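Local coordinates for chorismate synthase (Aquifex aeolicus, PDB 1Q1L), which catalyses the final step of the shikimate pathway, the reduced-FMN-dependent elimination of phosphate from 5-enolpyruvylshikimate-3-phosphate that yields chorismate, at residues G19-I25 and I80-N86; I29-L35 and G73-G77; F159-I163 and F234-P239. One frame throughout, in Å; residues are numbered along the deposited sequence. Where two conformers were deposited one is given.

Contact 1. Residues G19-I25 and I80-N86; sequences GKGLTAI and IALFIRN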
ATOM      1  N   GLY A  19      25.738  -0.084 -15.085  1.00 51.04           N
ATOM      2  CA  GLY A  19      26.087   0.675 -13.905  1.00 46.76           C
ATOM      3  C   GLY A  19      26.878  -0.242 -13.007  1.00 44.77           C
ATOM      4  O   GLY A  19      27.211  -1.355 -13.405  1.00 43.71           O
ATOM      5  N   LYS A  20      27.179   0.209 -11.796  1.00 43.72           N
ATOM      6  CA  LYS A  20      27.940  -0.608 -10.866  1.00 43.38           C
ATOM      7  C   LYS A  20      27.285  -1.972 -10.676  1.00 42.70           C
ATOM      8  O   LYS A  20      27.964  -2.999 -10.675  1.00 42.29           O
ATOM      9  CB  LYS A  20      28.064   0.112  -9.526  1.00 44.36           C
ATOM     10  CG  LYS A  20      28.680   1.503  -9.649  1.00 48.12           C
ATOM     11  CD  LYS A  20      28.821   2.173  -8.294  1.00 48.21           C
ATOM     12  CE  LYS A  20      29.449   3.553  -8.421  1.00 49.52           C
ATOM     13  NZ  LYS A  20      29.689   4.149  -7.078  1.00 51.33           N
ATOM     14  N   GLY A  21      25.964  -1.989 -10.531  1.00 40.54           N
ATOM     15  CA  GLY A  21      25.276  -3.253 -10.342  1.00 39.40           C
ATOM     16  C   GLY A  21      23.791  -3.121 -10.060  1.00 37.07           C
ATOM     17  O   GLY A  21      23.211  -2.049 -10.203  1.00 35.95           O
ATOM     18  N   LEU A  22      23.175  -4.228  -9.662  1.00 35.75           N
ATOM     19  CA  LEU A  22      21.748  -4.237  -9.356  1.00 35.91           C
ATOM     20  C   LEU A  22      21.581  -4.441  -7.861  1.00 34.70           C
ATOM     21  O   LEU A  22      22.273  -5.262  -7.260  1.00 33.52           O
ATOM     22  CB  LEU A  22      21.054  -5.373 -10.106  1.00 34.95           C
ATOM     23  CG  LEU A  22      21.324  -5.442 -11.612  1.00 36.88           C
ATOM     24  CD1 LEU A  22      20.649  -6.677 -12.189  1.00 36.72           C
ATOM     25  CD2 LEU A  22      20.821  -4.180 -12.290  1.00 36.54           C
ATOM     26  N   THR A  23      20.667  -3.686  -7.260  1.00 33.53           N
ATOM     27  CA  THR A  23      20.426  -3.805  -5.830  1.00 31.74           C
ATOM     28  C   THR A  23      18.974  -4.173  -5.554  1.00 31.21           C
ATOM     29  O   THR A  23      18.065  -3.719  -6.244  1.00 30.71           O
ATOM     30  CB  THR A  23      20.749  -2.485  -5.098  1.00 33.57           C
ATOM     31  OG1 THR A  23      22.060  -2.048  -5.467  1.00 35.59           O
ATOM     32  CG2 THR A  23      20.718  -2.685  -3.582  1.00 32.88           C
ATOM     33  N   ALA A  24      18.764  -4.999  -4.537  1.00 31.21           N
ATOM     34  CA  ALA A  24      17.422  -5.409  -4.161  1.00 30.25           C
ATOM     35  C   ALA A  24      17.333  -5.552  -2.660  1.00 29.47           C
ATOM     36  O   ALA A  24      18.292  -5.969  -2.011  1.00 29.16           O
ATOM     37  CB  ALA A  24      17.066  -6.741  -4.816  1.00 29.35           C
ATOM     38  N   ILE A  25      16.181  -5.176  -2.117  1.00 27.84           N
ATOM     39  CA  ILE A  25      15.918  -5.315  -0.697  1.00 27.65           C
ATOM     40  C   ILE A  25      14.571  -6.006  -0.601  1.00 26.97           C
ATOM     41  O   ILE A  25      13.576  -5.529  -1.151  1.00 27.40           O
ATOM     42  CB  ILE A  25      15.845  -3.951   0.040  1.00 27.40           C
ATOM     43  CG1 ILE A  25      17.213  -3.256  -0.000  1.00 26.84           C
ATOM     44  CG2 ILE A  25      15.427  -4.181   1.487  1.00 25.87           C
ATOM     45  CD1 ILE A  25      17.267  -1.902   0.702  1.00 23.56           C
ATOM     46  N   ILE A  80      16.436  -8.263   3.812  1.00 30.60           N
ATOM     47  CA  ILE A  80      17.521  -8.929   3.110  1.00 28.90           C
ATOM     48  C   ILE A  80      17.919  -8.070   1.913  1.00 30.69           C
ATOM     49  O   ILE A  80      17.112  -7.834   1.012  1.00 29.82           O
ATOM     50  CB  ILE A  80      17.081 -10.315   2.602  1.00 28.58           C
ATOM     51  CG1 ILE A  80      16.599 -11.166   3.779  1.00 28.71           C
ATOM     52  CG2 ILE A  80      18.236 -10.990   1.863  1.00 28.03           C
ATOM     53  CD1 ILE A  80      15.989 -12.491   3.378  1.00 27.11           C
ATOM     54  N   ALA A  81      19.163  -7.600   1.913  1.00 29.58           N
ATOM     55  CA  ALA A  81      19.667  -6.764   0.833  1.00 30.76           C
ATOM     56  C   ALA A  81      20.666  -7.552   0.001  1.00 31.61           C
ATOM     57  O   ALA A  81      21.540  -8.233   0.537  1.00 30.31           O
ATOM     58  CB  ALA A  81      20.328  -5.500   1.403  1.00 28.36           C
ATOM     59  N   LEU A  82      20.530  -7.447  -1.317  1.00 32.97           N
ATOM     60  CA  LEU A  82      21.401  -8.161  -2.238  1.00 32.92           C
ATOM     61  C   LEU A  82      21.993  -7.192  -3.242  1.00 34.96           C
ATOM     62  O   LEU A  82      21.364  -6.191  -3.596  1.00 34.50           O
ATOM     63  CB  LEU A  82      20.600  -9.219  -3.004  1.00 32.58           C
ATOM     64  CG  LEU A  82      19.668 -10.158  -2.232  1.00 33.23           C
ATOM     65  CD1 LEU A  82      18.789 -10.915  -3.221  1.00 33.47           C
ATOM     66  CD2 LEU A  82      20.474 -11.124  -1.374  1.00 32.29           C
ATOM     67  N   PHE A  83      23.208  -7.485  -3.696  1.00 33.79           N
ATOM     68  CA  PHE A  83      23.843  -6.658  -4.709  1.00 35.81           C
ATOM     69  C   PHE A  83      24.409  -7.586  -5.776  1.00 36.28           C
ATOM     70  O   PHE A  83      25.054  -8.578  -5.459  1.00 36.38           O
ATOM     71  CB  PHE A  83      24.965  -5.804  -4.119  1.00 36.64           C
ATOM     72  CG  PHE A  83      25.541  -4.817  -5.099  1.00 36.87           C
ATOM     73  CD1 PHE A  83      24.739  -3.815  -5.645  1.00 35.10           C
ATOM     74  CD2 PHE A  83      26.871  -4.911  -5.510  1.00 37.61           C
ATOM     75  CE1 PHE A  83      25.248  -2.923  -6.588  1.00 35.07           C
ATOM     76  CE2 PHE A  83      27.391  -4.022  -6.454  1.00 36.98           C
ATOM     77  CZ  PHE A  83      26.578  -3.028  -6.994  1.00 36.51           C
ATOM     78  N   ILE A  84      24.139  -7.272  -7.038  1.00 38.26           N
ATOM     79  CA  ILE A  84      24.629  -8.073  -8.153  1.00 41.80           C
ATOM     80  C   ILE A  84      25.518  -7.187  -9.017  1.00 44.78           C
ATOM     81  O   ILE A  84      25.024  -6.307  -9.722  1.00 44.12           O
ATOM     82  CB  ILE A  84      23.476  -8.595  -9.042  1.00 39.54           C
ATOM     83  CG1 ILE A  84      22.537  -9.486  -8.229  1.00 38.72           C
ATOM     84  CG2 ILE A  84      24.046  -9.373 -10.223  1.00 38.33           C
ATOM     85  CD1 ILE A  84      21.256  -9.842  -8.961  1.00 34.70           C
ATOM     86  N   ARG A  85      26.824  -7.414  -8.962  1.00 49.55           N
ATOM     87  CA  ARG A  85      27.745  -6.614  -9.759  1.00 55.52           C
ATOM     88  C   ARG A  85      27.548  -6.880 -11.245  1.00 57.62           C
ATOM     89  O   ARG A  85      27.281  -8.010 -11.651  1.00 57.51           O
ATOM     90  CB  ARG A  85      29.194  -6.914  -9.367  1.00 57.34           C
ATOM     91  CG  ARG A  85      29.567  -6.437  -7.972  1.00 61.56           C
ATOM     92  CD  ARG A  85      31.070  -6.506  -7.738  1.00 65.48           C
ATOM     93  NE  ARG A  85      31.444  -6.002  -6.417  1.00 69.08           N
ATOM     94  CZ  ARG A  85      32.696  -5.904  -5.980  1.00 70.96           C
ATOM     95  NH1 ARG A  85      33.707  -6.274  -6.756  1.00 70.57           N
ATOM     96  NH2 ARG A  85      32.940  -5.438  -4.761  1.00 71.06           N
ATOM     97  N   ASN A  86      27.663  -5.831 -12.053  1.00 62.29           N
ATOM     98  CA  ASN A  86      27.513  -5.974 -13.495  1.00 67.44           C
ATOM     99  C   ASN A  86      28.828  -6.433 -14.118  1.00 71.22           C
ATOM    100  O   ASN A  86      28.849  -6.953 -15.234  1.00 72.44           O
ATOM    101  CB  ASN A  86      27.047  -4.656 -14.121  1.00 66.70           C
ATOM    102  CG  ASN A  86      25.572  -4.379 -13.866  1.00 67.46           C
ATOM    103  OD1 ASN A  86      24.716  -5.233 -14.110  1.00 65.69           O
ATOM    104  ND2 ASN A  86      25.268  -3.181 -13.380  1.00 67.06           N
TER

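Contact 2. Residues I29-L35 and G73-G77; sequences IPANLPL and GKTLG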
ATOM      1  N   ILE A  29      10.423 -12.081   4.793  1.00 24.64           N
ATOM      2  CA  ILE A  29      10.716 -13.514   4.900  1.00 26.81           C
ATOM      3  C   ILE A  29      10.968 -13.804   6.375  1.00 26.05           C
ATOM      4  O   ILE A  29      11.751 -13.116   7.016  1.00 29.81           O
ATOM      5  CB  ILE A  29      11.958 -13.914   4.083  1.00 24.88           C
ATOM      6  CG1 ILE A  29      11.722 -13.610   2.598  1.00 26.66           C
ATOM      7  CG2 ILE A  29      12.226 -15.408   4.252  1.00 24.51           C
ATOM      8  CD1 ILE A  29      10.709 -14.522   1.934  1.00 27.57           C
ATOM      9  N   PRO A  30      10.299 -14.821   6.935  1.00 27.55           N
ATOM     10  CA  PRO A  30      10.494 -15.139   8.355  1.00 27.20           C
ATOM     11  C   PRO A  30      11.932 -15.440   8.739  1.00 28.98           C
ATOM     12  O   PRO A  30      12.766 -15.772   7.889  1.00 27.49           O
ATOM     13  CB  PRO A  30       9.583 -16.341   8.574  1.00 26.40           C
ATOM     14  CG  PRO A  30       8.497 -16.133   7.541  1.00 26.67           C
ATOM     15  CD  PRO A  30       9.290 -15.710   6.335  1.00 25.07           C
ATOM     16  N   ALA A  31      12.203 -15.322  10.035  1.00 29.08           N
ATOM     17  CA  ALA A  31      13.523 -15.592  10.591  1.00 30.08           C
ATOM     18  C   ALA A  31      13.753 -17.093  10.708  1.00 30.17           C
ATOM     19  O   ALA A  31      12.803 -17.868  10.826  1.00 30.06           O
ATOM     20  CB  ALA A  31      13.643 -14.955  11.980  1.00 27.92           C
ATOM     21  N   ASN A  32      15.024 -17.485  10.680  1.00 29.50           N
ATOM     22  CA  ASN A  32      15.438 -18.874  10.824  1.00 29.28           C
ATOM     23  C   ASN A  32      15.299 -19.728   9.570  1.00 30.14           C
ATOM     24  O   ASN A  32      15.253 -20.954   9.651  1.00 29.83           O
ATOM     25  CB  ASN A  32      14.694 -19.525  12.001  1.00 30.10           C
ATOM     26  CG  ASN A  32      15.006 -18.850  13.337  1.00 35.58           C
ATOM     27  OD1 ASN A  32      14.311 -19.062  14.332  1.00 37.05           O
ATOM     28  ND2 ASN A  32      16.059 -18.039  13.361  1.00 31.57           N
ATOM     29  N   LEU A  33      15.230 -19.075   8.415  1.00 29.40           N
ATOM     30  CA  LEU A  33      15.149 -19.779   7.140  1.00 28.51           C
ATOM     31  C   LEU A  33      16.574 -19.936   6.616  1.00 30.61           C
ATOM     32  O   LEU A  33      17.279 -18.947   6.419  1.00 31.05           O
ATOM     33  CB  LEU A  33      14.353 -18.972   6.112  1.00 25.96           C
ATOM     34  CG  LEU A  33      14.417 -19.538   4.682  1.00 24.52           C
ATOM     35  CD1 LEU A  33      13.564 -20.803   4.606  1.00 24.46           C
ATOM     36  CD2 LEU A  33      13.929 -18.502   3.667  1.00 23.04           C
ATOM     37  N   PRO A  34      17.027 -21.179   6.398  1.00 31.92           N
ATOM     38  CA  PRO A  34      18.392 -21.350   5.884  1.00 32.18           C
ATOM     39  C   PRO A  34      18.477 -20.687   4.510  1.00 32.54           C
ATOM     40  O   PRO A  34      17.640 -20.949   3.649  1.00 32.65           O
ATOM     41  CB  PRO A  34      18.540 -22.865   5.790  1.00 31.78           C
ATOM     42  CG  PRO A  34      17.611 -23.368   6.871  1.00 33.64           C
ATOM     43  CD  PRO A  34      16.407 -22.477   6.712  1.00 32.23           C
ATOM     44  N   LEU A  35      19.474 -19.830   4.303  1.00 33.06           N
ATOM     45  CA  LEU A  35      19.632 -19.144   3.020  1.00 33.33           C
ATOM     46  C   LEU A  35      21.107 -18.911   2.704  1.00 35.41           C
ATOM     47  O   LEU A  35      21.863 -18.449   3.555  1.00 35.57           O
ATOM     48  CB  LEU A  35      18.899 -17.797   3.042  1.00 33.58           C
ATOM     49  CG  LEU A  35      18.909 -16.950   1.758  1.00 34.15           C
ATOM     50  CD1 LEU A  35      18.148 -17.672   0.647  1.00 35.68           C
ATOM     51  CD2 LEU A  35      18.265 -15.599   2.025  1.00 34.74           C
ATOM     52  N   GLY A  73      24.195 -18.584   8.149  1.00 35.79           N
ATOM     53  CA  GLY A  73      23.373 -19.351   7.232  1.00 36.65           C
ATOM     54  C   GLY A  73      21.865 -19.238   7.365  1.00 37.76           C
ATOM     55  O   GLY A  73      21.135 -19.853   6.589  1.00 37.76           O
ATOM     56  N   LYS A  74      21.386 -18.457   8.328  1.00 36.66           N
ATOM     57  CA  LYS A  74      19.946 -18.316   8.524  1.00 36.86           C
ATOM     58  C   LYS A  74      19.473 -16.866   8.489  1.00 36.03           C
ATOM     59  O   LYS A  74      20.225 -15.949   8.832  1.00 35.65           O
ATOM     60  CB  LYS A  74      19.538 -18.937   9.861  1.00 39.81           C
ATOM     61  CG  LYS A  74      19.746 -20.437   9.957  1.00 42.57           C
ATOM     62  CD  LYS A  74      19.247 -20.958  11.296  1.00 45.27           C
ATOM     63  CE  LYS A  74      19.411 -22.467  11.411  1.00 47.63           C
ATOM     64  NZ  LYS A  74      20.844 -22.888  11.344  1.00 50.25           N
ATOM     65  N   THR A  75      18.220 -16.667   8.078  1.00 32.11           N
ATOM     66  CA  THR A  75      17.645 -15.329   8.016  1.00 28.86           C
ATOM     67  C   THR A  75      17.421 -14.818   9.439  1.00 29.83           C
ATOM     68  O   THR A  75      17.033 -15.577  10.332  1.00 30.37           O
ATOM     69  CB  THR A  75      16.284 -15.323   7.278  1.00 24.74           C
ATOM     70  OG1 THR A  75      15.403 -16.257   7.908  1.00 24.08           O
ATOM     71  CG2 THR A  75      16.456 -15.703   5.809  1.00 23.02           C
ATOM     72  N   LEU A  76      17.659 -13.528   9.645  1.00 30.94           N
ATOM     73  CA  LEU A  76      17.481 -12.917  10.959  1.00 30.11           C
ATOM     74  C   LEU A  76      16.040 -12.466  11.138  1.00 31.59           C
ATOM     75  O   LEU A  76      15.521 -12.424  12.257  1.00 30.02           O
ATOM     76  CB  LEU A  76      18.410 -11.713  11.093  1.00 30.86           C
ATOM     77  CG  LEU A  76      19.910 -12.027  11.060  1.00 31.62           C
ATOM     78  CD1 LEU A  76      20.712 -10.750  10.870  1.00 31.95           C
ATOM     79  CD2 LEU A  76      20.301 -12.728  12.349  1.00 30.07           C
ATOM     80  N   GLY A  77      15.396 -12.148  10.017  1.00 30.96           N
ATOM     81  CA  GLY A  77      14.027 -11.669  10.045  1.00 30.26           C
ATOM     82  C   GLY A  77      14.040 -10.209   9.622  1.00 31.73           C
ATOM     83  O   GLY A  77      12.998  -9.606   9.362  1.00 32.76           O
TER
HETATM   84  O   HOH W   1      10.696 -10.697   8.529  1.00 47.45           O

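Contact 3. Residues F159-I163 and F234-P239; sequences FGIKI and FALNVP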
ATOM      1  N   PHE A 159       7.931 -25.799   2.669  1.00 30.36           N
ATOM      2  CA  PHE A 159       6.583 -26.329   2.828  1.00 32.30           C
ATOM      3  C   PHE A 159       6.320 -27.386   1.763  1.00 32.87           C
ATOM      4  O   PHE A 159       5.192 -27.828   1.586  1.00 31.47           O
ATOM      5  CB  PHE A 159       5.546 -25.212   2.710  1.00 32.39           C
ATOM      6  CG  PHE A 159       5.796 -24.056   3.633  1.00 34.69           C
ATOM      7  CD1 PHE A 159       6.642 -23.021   3.256  1.00 33.45           C
ATOM      8  CD2 PHE A 159       5.224 -24.027   4.902  1.00 34.20           C
ATOM      9  CE1 PHE A 159       6.919 -21.970   4.132  1.00 33.95           C
ATOM     10  CE2 PHE A 159       5.493 -22.985   5.785  1.00 35.40           C
ATOM     11  CZ  PHE A 159       6.344 -21.953   5.398  1.00 34.34           C
ATOM     12  N   GLY A 160       7.370 -27.781   1.052  1.00 33.51           N
ATOM     13  CA  GLY A 160       7.220 -28.788   0.016  1.00 33.90           C
ATOM     14  C   GLY A 160       6.673 -28.246  -1.289  1.00 35.20           C
ATOM     15  O   GLY A 160       6.352 -29.017  -2.201  1.00 34.89           O
ATOM     16  N   ILE A 161       6.577 -26.921  -1.388  1.00 33.32           N
ATOM     17  CA  ILE A 161       6.060 -26.274  -2.592  1.00 32.54           C
ATOM     18  C   ILE A 161       7.183 -26.121  -3.619  1.00 34.34           C
ATOM     19  O   ILE A 161       8.204 -25.481  -3.365  1.00 34.58           O
ATOM     20  CB  ILE A 161       5.417 -24.900  -2.249  1.00 32.14           C
ATOM     21  CG1 ILE A 161       4.123 -25.129  -1.447  1.00 31.08           C
ATOM     22  CG2 ILE A 161       5.142 -24.105  -3.519  1.00 30.52           C
ATOM     23  CD1 ILE A 161       3.481 -23.867  -0.894  1.00 30.24           C
ATOM     24  N   LYS A 162       6.984 -26.731  -4.783  0.50 32.87           N
ATOM     25  CA  LYS A 162       8.020 -26.691  -5.905  0.50 32.88           C
ATOM     26  C   LYS A 162       7.508 -25.814  -7.183  0.50 32.99           C
ATOM     27  O   LYS A 162       6.294 -25.945  -7.661  0.50 32.44           O
ATOM     28  CB  LYS A 162       8.430 -28.284  -6.392  0.50 36.65           C
ATOM     29  CG  LYS A 162       8.966 -29.379  -5.020  0.50 41.73           C
ATOM     30  CD  LYS A 162       9.162 -31.131  -5.568  0.50 43.93           C
ATOM     31  CE  LYS A 162       9.428 -32.272  -4.141  0.50 47.26           C
ATOM     32  NZ  LYS A 162       8.189 -32.164  -2.960  0.50 52.35           N
ATOM     33  N   ILE A 163       8.400 -24.980  -7.698  1.00 30.80           N
ATOM     34  CA  ILE A 163       8.082 -24.151  -8.835  1.00 31.26           C
ATOM     35  C   ILE A 163       9.017 -24.545  -9.966  1.00 30.72           C
ATOM     36  O   ILE A 163      10.197 -24.808  -9.744  1.00 32.37           O
ATOM     37  CB  ILE A 163       8.222 -22.662  -8.465  1.00 29.46           C
ATOM     38  CG1 ILE A 163       7.092 -22.299  -7.485  1.00 33.01           C
ATOM     39  CG2 ILE A 163       8.208 -21.812  -9.707  1.00 25.19           C
ATOM     40  CD1 ILE A 163       6.981 -20.845  -7.153  1.00 35.60           C
ATOM     41  N   PHE A 234       4.757 -23.567 -13.469  1.00 24.66           N
ATOM     42  CA  PHE A 234       3.870 -24.267 -12.560  1.00 24.92           C
ATOM     43  C   PHE A 234       4.420 -24.259 -11.147  1.00 26.21           C
ATOM     44  O   PHE A 234       5.612 -24.019 -10.926  1.00 26.53           O
ATOM     45  CB  PHE A 234       3.685 -25.718 -13.020  1.00 25.07           C
ATOM     46  CG  PHE A 234       4.935 -26.547 -12.919  1.00 26.81           C
ATOM     47  CD1 PHE A 234       5.284 -27.156 -11.721  1.00 25.59           C
ATOM     48  CD2 PHE A 234       5.789 -26.677 -14.008  1.00 25.53           C
ATOM     49  CE1 PHE A 234       6.472 -27.882 -11.609  1.00 26.18           C
ATOM     50  CE2 PHE A 234       6.969 -27.395 -13.904  1.00 24.09           C
ATOM     51  CZ  PHE A 234       7.312 -28.001 -12.701  1.00 27.26           C
ATOM     52  N   ALA A 235       3.532 -24.519 -10.196  1.00 24.90           N
ATOM     53  CA  ALA A 235       3.885 -24.608  -8.788  1.00 26.36           C
ATOM     54  C   ALA A 235       3.128 -25.822  -8.277  1.00 27.55           C
ATOM     55  O   ALA A 235       1.920 -25.943  -8.503  1.00 25.03           O
ATOM     56  CB  ALA A 235       3.447 -23.353  -8.038  1.00 21.80           C
ATOM     57  N   LEU A 236       3.836 -26.723  -7.602  1.00 27.80           N
ATOM     58  CA  LEU A 236       3.234 -27.941  -7.077  1.00 30.05           C
ATOM     59  C   LEU A 236       3.073 -27.922  -5.562  1.00 32.65           C
ATOM     60  O   LEU A 236       3.853 -27.290  -4.849  1.00 29.83           O
ATOM     61  CB  LEU A 236       4.083 -29.156  -7.466  1.00 30.89           C
ATOM     62  CG  LEU A 236       4.375 -29.350  -8.956  1.00 33.23           C
ATOM     63  CD1 LEU A 236       5.211 -30.597  -9.168  1.00 33.58           C
ATOM     64  CD2 LEU A 236       3.064 -29.449  -9.716  1.00 31.94           C
ATOM     65  N   ASN A 237       2.046 -28.628  -5.091  1.00 32.92           N
ATOM     66  CA  ASN A 237       1.742 -28.762  -3.669  1.00 32.98           C
ATOM     67  C   ASN A 237       1.284 -27.490  -2.973  1.00 33.29           C
ATOM     68  O   ASN A 237       1.521 -27.306  -1.777  1.00 31.29           O
ATOM     69  CB  ASN A 237       2.946 -29.347  -2.930  1.00 35.14           C
ATOM     70  CG  ASN A 237       3.352 -30.702  -3.478  1.00 35.45           C
ATOM     71  OD1 ASN A 237       2.516 -31.587  -3.639  1.00 34.45           O
ATOM     72  ND2 ASN A 237       4.642 -30.870  -3.766  1.00 35.67           N
ATOM     73  N   VAL A 238       0.627 -26.608  -3.718  1.00 31.48           N
ATOM     74  CA  VAL A 238       0.115 -25.382  -3.138  1.00 29.94           C
ATOM     75  C   VAL A 238      -1.244 -25.752  -2.557  1.00 31.55           C
ATOM     76  O   VAL A 238      -2.105 -26.283  -3.256  1.00 29.30           O
ATOM     77  CB  VAL A 238      -0.055 -24.282  -4.207  1.00 31.29           C
ATOM     78  CG1 VAL A 238      -0.685 -23.036  -3.589  1.00 28.94           C
ATOM     79  CG2 VAL A 238       1.298 -23.941  -4.815  1.00 25.98           C
ATOM     80  N   PRO A 239      -1.449 -25.495  -1.260  1.00 32.00           N
ATOM     81  CA  PRO A 239      -2.733 -25.831  -0.644  1.00 31.26           C
ATOM     82  C   PRO A 239      -3.854 -24.933  -1.154  1.00 31.96           C
ATOM     83  O   PRO A 239      -3.600 -23.878  -1.735  1.00 32.09           O
ATOM     84  CB  PRO A 239      -2.460 -25.616   0.841  1.00 31.09           C
ATOM     85  CG  PRO A 239      -1.517 -24.444   0.819  1.00 32.70           C
ATOM     86  CD  PRO A 239      -0.558 -24.825  -0.293  1.00 31.46           C
TER
HETATM   87  O   HOH W   2       2.710 -28.380   0.516  1.00 59.31           O

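Contact 1. Residues G19-I25 and I80-N86
Phe83 lays its ring beside the backbone of residues 20-22 and the hydroxyl of Thr23, on the antiparallel neighbour strand. Its CB stands beside the Leu22 carbonyl, and a first torsion of -173° carries the ring on towards Gly21. CG stays near Leu22 O; CD1 touches that oxygen and also Thr23 OG1, which sits at the ring edge, in plane, at 3.2 Å. CE1 passes from the hydroxyl towards Gly21 CA, and CZ is 3.6 Å from Gly21 CA, where a side chain would collide with the ring. Thr23, Phe83, Ile25 and Ala81 share one face, which packs on the second subunit; from the loop before the strand, Lys20 NZ makes a salt bridge with Glu65 of that subunit. Leu22, Ala24, Leu82 and Ile84 share the other, against helices 142-157 and 37-48; the Leu22 side chain is about 5 Å from that of Arg136, a predicted FMN-binding residue. Asn86 ND2 donates to Gly19 O (2.7 Å) from above the carbonyl plane, although this side chain is poorly ordered; its OD1 bonds Arg140. Backbone polar groups thus pair with each other, Leu22 with Ile84 and Ala24 with Leu82, leaving largely apolar faces for helices and subunit, as expected mid-sheet.

Contact 2. Residues I29-L35 and G73-G77
Thr75 pushes its side chain into the bend of residues 30-33, and far more of its surface is buried here than of any other residue in the two segments. At a first torsion of 55°, OG1 sits between its own backbone N and carbonyl carbon, the crowded position, and is gripped twice. It donates to Pro30 O at 2.7 Å, in the carbonyl plane and on a lone pair, and accepts the N-H of Leu33 at 2.9 Å. Its backbone joins in: its O takes an almost perfectly straight bond (179°) from Asn32 N, and its N donates to Leu33 O. CG2 rests against Leu33, 3.4 Å from its O, and also meets Leu35 CD2 at 4.2 Å. Lys74 contributes mainly its root: CB lies 4.2 Å from Asn32 CA, and the rest of the chain leads away. Gly73 O accepts Leu35 N. The contact ties the loop between strand 21-27 and helix 37-48 to short strand 74-75, through a single backbone bridge of Pro34 with Lys74; helices 142-157 and 384-399 pack on Pro30 and Leu33. The buried hydroxyl has both a donor and an acceptor partner, and probably holds Pro30 and Leu33 at a set distance across the bend.

Contact 3. Residues F159-I163 and F234-P239
A Schellman motif and the start of an antiparallel strand pair meet here, within the beta-alpha-beta sandwich of the enzyme: Gly160, at positive phi, ends helix 142-157, and the chain enters strand 162-170 alongside the end of strand 229-236. Lys162 and Leu236 form a hydrogen-bonded pair, each N-H meeting the other's carbonyl, though Lys162 was deposited in two conformers and the lengths of these bonds carry little weight. Next to it, Ile163 and Ala235 are a non-hydrogen-bonded pair, with Ile163 CG1 3.8 Å from Ala235 CB; helix 356-379 packs on both. Beyond the paired residues Ile161 carries the contact. A first torsion of -69° sends CG1 to Asn237 O, 3.4 Å away, leaving the CG2 branch to meet Val238 CG2 obliquely at 4.1 Å. The far end, CD1, touches Pro239 CD at 4.2 Å, the two side chains crossing at about a right angle, and Leu156 packs against the same isoleucine. Cutting this side chain back to an alanine is likely to open a gap between Leu156, Val238 and Pro239, and to leave the turn after strand 229-236 less firmly seated. Asn237 ties that turn to the helix end, its ND2 donating to Gly160 O at 3.0 Å, tilted from the carbonyl plane. Close by, a single water donates to Phe159 O and to Asn237 O, 2.8 Å from each.

Overall arrangement
From the N terminus, residues 19-25, leading into and along strand 21-27, open contact 1, and the chain runs on into the loop 29-35, the first half of contact 2. After helix 37-48 and strand 64-68, residues 73-77 close contact 2; strand 80-85 then closes contact 1, so the smaller loop falls wholly within the larger. The two touch where Ile80 CD1 packs on Thr75 CG2 and Leu35 CD2, and both reach the second subunit. Contact 3 follows in series, residues 234-239 closing a loop of 70 residues that holds helices 187-197 and 210-221. Helix 142-157 links all three: it packs on contacts 1 and 2, then leads into residues 159-163, joining the four-stranded sheet to the five-stranded one.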